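Local coordinates for HicA3 Toxin (Yersinia pestis, PDB 4P78), which is the toxin of a bacterial toxin-antitoxin pair, probably an mRNA-cleaving ribonuclease as in other HicA proteins, and is bound here by its HicB3 antitoxin, at residues 1-7 against 43-49; 13-18 against 29-34. All blocks are in the same frame, centred on the assembly; numbering follows the deposited sequence.

Contact 1: residues 1-7 against 43-49; sequences MESGELI and PYPRKDI
At the N-terminus of helix 3-12 in the HicA fold, S3, in the first turn, meets R46 in the loop that leaves strand 36-44. The exchange is two-way: S3 N donates to R46 O (3.0 Å, N-H...O 159°), in the carbonyl plane, and R46 N donates to S3 OG at 2.7 Å along a more bent path. A chi1 of -74°, with OG beside the backbone N of S3, turns the hydroxyl toward the loop, where besides accepting from R46 it gives a weak bond to P43 O at 3.4 Å. S3 CB stands at the edge of the Y44 ring, 3.8 Å from CD1. Deeper in, the I49 tip presses on the start of the helix, CD1 lying 3.6 Å from E2 C, and it crosses L6 at about a right angle; M1 and I49 also both touch L54 of helix 51-61. K47 points away from the helix, and on the side facing HicB3, D48 OD2 accepts from V11 N of the antitoxin chain. A water bridges the chain terminus and the loop, accepting from M1 N at 3.0 Å and donating to I49 O at 2.7 Å.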
loop_
_atom_site.group_PDB
_atom_site.type_symbol
_atom_site.label_atom_id
_atom_site.label_comp_id
_atom_site.label_asym_id
_atom_site.label_seq_id
_atom_site.Cartn_x
_atom_site.Cartn_y
_atom_site.Cartn_z
ATOM N N MET C 1 2.419 24.002 -6.092
ATOM C CA MET C 1 1.228 24.628 -5.528
ATOM C C MET C 1 1.031 24.263 -4.056
ATOM O O MET C 1 1.270 23.119 -3.658
ATOM C CB MET C 1 -0.011 24.235 -6.331
ATOM C CG MET C 1 -1.277 24.940 -5.883
ATOM S SD MET C 1 -2.707 24.458 -6.849
ATOM C CE MET C 1 -2.053 24.566 -8.516
ATOM N N GLU C 2 0.598 25.242 -3.257
ATOM C CA GLU C 2 0.308 25.033 -1.842
ATOM C C GLU C 2 -1.179 24.864 -1.597
ATOM O O GLU C 2 -1.989 25.155 -2.472
ATOM C CB GLU C 2 0.799 26.207 -0.998
ATOM C CG GLU C 2 2.227 26.618 -1.211
ATOM C CD GLU C 2 2.559 27.861 -0.410
ATOM O OE1 GLU C 2 1.725 28.800 -0.393
ATOM O OE2 GLU C 2 3.642 27.889 0.216
ATOM N N SER C 3 -1.522 24.427 -0.385
ATOM C CA SER C 3 -2.906 24.235 0.025
ATOM C C SER C 3 -3.737 25.477 -0.226
ATOM O O SER C 3 -4.860 25.390 -0.736
ATOM C CB SER C 3 -2.989 23.862 1.505
ATOM O OG SER C 3 -2.572 22.531 1.719
ATOM N N GLY C 4 -3.165 26.627 0.118
ATOM C CA GLY C 4 -3.852 27.900 0.020
ATOM C C GLY C 4 -4.242 28.246 -1.394
ATOM O O GLY C 4 -5.366 28.693 -1.635
ATOM N N GLU C 5 -3.328 28.040 -2.337
ATOM C CA GLU C 5 -3.643 28.317 -3.733
ATOM C C GLU C 5 -4.696 27.335 -4.288
ATOM O O GLU C 5 -5.558 27.730 -5.081
ATOM C CB GLU C 5 -2.389 28.271 -4.603
ATOM C CG GLU C 5 -2.666 28.735 -6.028
ATOM C CD GLU C 5 -1.488 28.554 -6.958
ATOM O OE1 GLU C 5 -0.335 28.544 -6.473
ATOM O OE2 GLU C 5 -1.719 28.426 -8.182
ATOM N N LEU C 6 -4.637 26.072 -3.866
ATOM C CA LEU C 6 -5.629 25.079 -4.295
ATOM C C LEU C 6 -7.029 25.462 -3.814
ATOM O O LEU C 6 -7.990 25.416 -4.578
ATOM C CB LEU C 6 -5.260 23.674 -3.783
ATOM C CG LEU C 6 -6.321 22.580 -4.003
ATOM C CD1 LEU C 6 -6.770 22.539 -5.456
ATOM C CD2 LEU C 6 -5.791 21.202 -3.559
ATOM N N ILE C 7 -7.132 25.841 -2.545
ATOM C CA ILE C 7 -8.392 26.312 -1.963
ATOM C C ILE C 7 -8.959 27.516 -2.737
ATOM O O ILE C 7 -10.156 27.573 -3.037
ATOM C CB ILE C 7 -8.207 26.679 -0.467
ATOM C CG1 ILE C 7 -7.918 25.420 0.363
ATOM C CG2 ILE C 7 -9.424 27.432 0.074
ATOM C CD1 ILE C 7 -7.735 25.688 1.847
ATOM N N PRO C 43 -6.129 17.770 2.801
ATOM C CA PRO C 43 -5.076 17.900 3.815
ATOM C C PRO C 43 -4.603 19.353 3.891
ATOM O O PRO C 43 -4.511 20.008 2.855
ATOM C CB PRO C 43 -3.957 16.993 3.296
ATOM C CG PRO C 43 -4.145 16.982 1.809
ATOM C CD PRO C 43 -5.650 17.100 1.576
ATOM N N TYR C 44 -4.293 19.854 5.080
ATOM C CA TYR C 44 -3.902 21.259 5.202
ATOM C C TYR C 44 -3.077 21.467 6.473
ATOM O O TYR C 44 -3.374 20.878 7.514
ATOM C CB TYR C 44 -5.166 22.155 5.173
ATOM C CG TYR C 44 -4.988 23.577 5.688
ATOM C CD1 TYR C 44 -4.696 24.627 4.824
ATOM C CD2 TYR C 44 -5.123 23.861 7.040
ATOM C CE1 TYR C 44 -4.532 25.915 5.296
ATOM C CE2 TYR C 44 -4.960 25.141 7.523
ATOM C CZ TYR C 44 -4.664 26.159 6.653
ATOM O OH TYR C 44 -4.504 27.417 7.156
ATOM N N PRO C 45 -2.025 22.293 6.394
ATOM C CA PRO C 45 -1.519 22.973 5.198
ATOM C C PRO C 45 -0.384 22.198 4.518
ATOM O O PRO C 45 0.384 21.521 5.198
ATOM C CB PRO C 45 -1.014 24.299 5.762
ATOM C CG PRO C 45 -0.483 23.908 7.139
ATOM C CD PRO C 45 -1.341 22.757 7.618
ATOM N N ARG C 46 -0.282 22.293 3.198
ATOM C CA ARG C 46 0.759 21.589 2.458
ATOM C C ARG C 46 1.543 22.583 1.613
ATOM O O ARG C 46 0.952 23.474 1.003
ATOM C CB ARG C 46 0.152 20.502 1.551
ATOM C CG ARG C 46 -0.818 19.562 2.241
ATOM C CD ARG C 46 -0.148 18.861 3.414
ATOM N NE ARG C 46 0.940 17.992 2.980
ATOM C CZ ARG C 46 1.771 17.372 3.811
ATOM N NH1 ARG C 46 1.650 17.539 5.121
ATOM N NH2 ARG C 46 2.726 16.591 3.331
ATOM N N LYS C 47 2.864 22.420 1.551
ATOM C CA LYS C 47 3.708 23.313 0.758
ATOM C C LYS C 47 3.798 22.872 -0.702
ATOM O O LYS C 47 4.248 23.624 -1.563
ATOM C CB LYS C 47 5.120 23.386 1.349
ATOM C CG LYS C 47 5.166 23.768 2.819
ATOM C CD LYS C 47 5.795 22.643 3.638
ATOM C CE LYS C 47 6.604 23.169 4.819
ATOM N NZ LYS C 47 7.044 22.055 5.721
ATOM N N ASP C 48 3.386 21.640 -0.969
ATOM C CA ASP C 48 3.478 21.068 -2.307
ATOM C C ASP C 48 2.368 20.046 -2.470
ATOM O O ASP C 48 2.015 19.347 -1.522
ATOM C CB ASP C 48 4.849 20.410 -2.544
ATOM C CG ASP C 48 5.053 19.979 -3.997
ATOM O OD1 ASP C 48 4.823 20.802 -4.911
ATOM O OD2 ASP C 48 5.435 18.815 -4.237
ATOM N N ILE C 49 1.820 19.968 -3.675
ATOM C CA ILE C 49 0.710 19.075 -3.969
ATOM C C ILE C 49 1.005 18.369 -5.281
ATOM O O ILE C 49 1.487 18.992 -6.218
ATOM C CB ILE C 49 -0.613 19.852 -4.044
ATOM C CG1 ILE C 49 -0.912 20.498 -2.691
ATOM C CG2 ILE C 49 -1.766 18.941 -4.471
ATOM C CD1 ILE C 49 -2.020 21.505 -2.751
HETATM O O HOH W 1 2.146 21.328 -7.377
#

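Contact 2: residues 13-18 against 29-34; sequences AGWQIR and VTLCKP
W15 and K33 cross at about a right angle where strands 16-22 and 27-33 of the antiparallel hairpin start and finish. K33 CB lies over one face of the indole, 3.7 Å from the centroid of the six-membered ring and 16° off its normal, a CH-pi contact. The lysine chain is fully extended, with CG opposite its backbone N (chi1 -178°), and this carries the ammonium past G14 to A13 O, 2.8 Å from NZ and almost straight in line with the carbonyl bond. A water also accepts from NZ. G14, at positive phi, is the C' residue of the Schellman motif that ends helix 3-12, so K33 grips the backbone just where the helix gives way to the strand. The buried indole also touches L10 and I40, and its CE3 comes within 4.2 Å of L31 CB. Between the strands, Q16 and C32 form a hydrogen-bonded pair, Q16 N to C32 O at 2.7 Å and C32 N to Q16 O at 2.9 Å; R18 N continues the pattern to T30 O. The exposed side is looser: Q16 merely lays its amide NE2 across P34 CG (3.4 Å). Toward helix 3-12 the contact is sparse as well, I17 CG2 and V29 CG1 lying 4.2 Å apart. The extended R18 brings NH1 to T30 OG1 at 3.0 Å, the oxygen in the guanidinium plane, while its NE is salt-bridged to E52 of the HicB3 antitoxin chain. Schellman end and paired strands make the helix-to-hairpin passage of the small alpha-beta-beta-beta-alpha HicA fold.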
loop_
_atom_site.group_PDB
_atom_site.type_symbol
_atom_site.label_atom_id
_atom_site.label_comp_id
_atom_site.label_asym_id
_atom_site.label_seq_id
_atom_site.Cartn_x
_atom_site.Cartn_y
_atom_site.Cartn_z
ATOM N N ALA C 13 -13.992 28.026 -8.578
ATOM C CA ALA C 13 -14.884 27.091 -9.250
ATOM C C ALA C 13 -16.215 26.961 -8.518
ATOM O O ALA C 13 -17.003 26.053 -8.814
ATOM C CB ALA C 13 -14.217 25.720 -9.392
ATOM N N GLY C 14 -16.463 27.855 -7.561
ATOM C CA GLY C 14 -17.757 27.909 -6.898
ATOM C C GLY C 14 -17.861 27.177 -5.569
ATOM O O GLY C 14 -18.929 27.149 -4.956
ATOM N N TRP C 15 -16.758 26.584 -5.121
ATOM C CA TRP C 15 -16.718 25.916 -3.825
ATOM C C TRP C 15 -16.500 26.922 -2.696
ATOM O O TRP C 15 -15.931 27.991 -2.908
ATOM C CB TRP C 15 -15.605 24.847 -3.811
ATOM C CG TRP C 15 -15.907 23.710 -4.745
ATOM C CD1 TRP C 15 -15.714 23.687 -6.101
ATOM C CD2 TRP C 15 -16.494 22.445 -4.400
ATOM N NE1 TRP C 15 -16.149 22.485 -6.619
ATOM C CE2 TRP C 15 -16.636 21.709 -5.596
ATOM C CE3 TRP C 15 -16.914 21.865 -3.198
ATOM C CZ2 TRP C 15 -17.164 20.416 -5.621
ATOM C CZ3 TRP C 15 -17.443 20.592 -3.222
ATOM C CH2 TRP C 15 -17.562 19.876 -4.426
ATOM N N GLN C 16 -16.945 26.572 -1.491
ATOM C CA GLN C 16 -16.731 27.425 -0.323
ATOM C C GLN C 16 -16.103 26.624 0.803
ATOM O O GLN C 16 -16.428 25.463 0.972
ATOM C CB GLN C 16 -18.052 28.035 0.155
ATOM C CG GLN C 16 -18.687 28.993 -0.847
ATOM C CD GLN C 16 -20.154 29.301 -0.542
ATOM O OE1 GLN C 16 -20.655 29.015 0.546
ATOM N NE2 GLN C 16 -20.849 29.879 -1.520
ATOM N N ILE C 17 -15.221 27.252 1.570
ATOM C CA ILE C 17 -14.700 26.661 2.793
ATOM C C ILE C 17 -15.849 26.411 3.749
ATOM O O ILE C 17 -16.617 27.319 4.074
ATOM C CB ILE C 17 -13.661 27.560 3.483
ATOM C CG1 ILE C 17 -12.448 27.770 2.571
ATOM C CG2 ILE C 17 -13.259 26.952 4.851
ATOM C CD1 ILE C 17 -11.476 28.859 3.030
ATOM N N ARG C 18 -15.969 25.164 4.177
ATOM C CA ARG C 18 -16.970 24.779 5.142
ATOM C C ARG C 18 -16.380 24.958 6.545
ATOM O O ARG C 18 -16.973 25.582 7.424
ATOM C CB ARG C 18 -17.405 23.335 4.868
ATOM C CG ARG C 18 -18.515 22.806 5.719
ATOM C CD ARG C 18 -18.888 21.363 5.273
ATOM N NE ARG C 18 -19.664 20.679 6.307
ATOM C CZ ARG C 18 -19.126 19.982 7.297
ATOM N NH1 ARG C 18 -17.804 19.854 7.377
ATOM N NH2 ARG C 18 -19.905 19.402 8.196
ATOM N N VAL C 29 -9.175 20.648 5.742
ATOM C CA VAL C 29 -10.180 21.651 5.418
ATOM C C VAL C 29 -11.270 20.950 4.584
ATOM O O VAL C 29 -10.955 20.230 3.638
ATOM C CB VAL C 29 -9.551 22.855 4.674
ATOM C CG1 VAL C 29 -10.613 23.824 4.152
ATOM C CG2 VAL C 29 -8.580 23.601 5.594
ATOM N N THR C 30 -12.533 21.103 4.981
ATOM C CA THR C 30 -13.648 20.635 4.157
ATOM C C THR C 30 -14.266 21.789 3.361
ATOM O O THR C 30 -14.311 22.941 3.817
ATOM C CB THR C 30 -14.762 19.938 4.988
ATOM O OG1 THR C 30 -15.391 20.857 5.894
ATOM C CG2 THR C 30 -14.207 18.737 5.746
ATOM N N LEU C 31 -14.713 21.483 2.153
ATOM C CA LEU C 31 -15.381 22.485 1.330
ATOM C C LEU C 31 -16.685 21.925 0.824
ATOM O O LEU C 31 -16.847 20.710 0.727
ATOM C CB LEU C 31 -14.515 22.914 0.149
ATOM C CG LEU C 31 -13.144 23.508 0.495
ATOM C CD1 LEU C 31 -12.027 22.429 0.442
ATOM C CD2 LEU C 31 -12.856 24.681 -0.436
ATOM N N CYS C 32 -17.605 22.823 0.497
ATOM C CA CYS C 32 -18.878 22.452 -0.088
ATOM C C CYS C 32 -19.208 23.435 -1.199
ATOM O O CYS C 32 -18.588 24.490 -1.313
ATOM C CB CYS C 32 -19.981 22.451 0.967
ATOM S SG CYS C 32 -20.197 24.048 1.781
ATOM N N LYS C 33 -20.194 23.093 -2.015
ATOM C CA LYS C 33 -20.578 23.938 -3.133
ATOM C C LYS C 33 -22.093 24.016 -3.172
ATOM O O LYS C 33 -22.764 22.985 -3.194
ATOM C CB LYS C 33 -20.012 23.389 -4.450
ATOM C CG LYS C 33 -20.328 24.234 -5.676
ATOM C CD LYS C 33 -19.591 23.730 -6.920
ATOM C CE LYS C 33 -19.844 24.651 -8.105
ATOM N NZ LYS C 33 -19.055 24.260 -9.312
ATOM N N PRO C 34 -22.637 25.247 -3.162
ATOM C CA PRO C 34 -24.086 25.478 -3.091
ATOM C C PRO C 34 -24.820 24.751 -4.208
ATOM O O PRO C 34 -24.384 24.818 -5.356
ATOM C CB PRO C 34 -24.209 26.999 -3.246
ATOM C CG PRO C 34 -22.895 27.529 -2.824
ATOM C CD PRO C 34 -21.887 26.512 -3.258
HETATM O O HOH W 2 -17.555 21.919 -9.690
#

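Both contacts reach the same three-stranded sheet and helix 3-12, from opposite sides of the chain's centre: contact 1 ties the start of that helix to the loop after strand 36-44, contact 2 joins what follows its end to strand 27-33. Contact 2 is nested in the loop that contact 1 closes. They meet in a partly buried apolar patch, where Y44 packs on V29, and I7 on both V29 and I17. Each mixes buried and exposed residues. Contact 1 works through a serine, loop backbone and a water, whereas contact 2 has regular strand pairing plus an aromatic-lysine contact. Both send residues to the HicB3 antitoxin chain, D48 from one and R18 from the other.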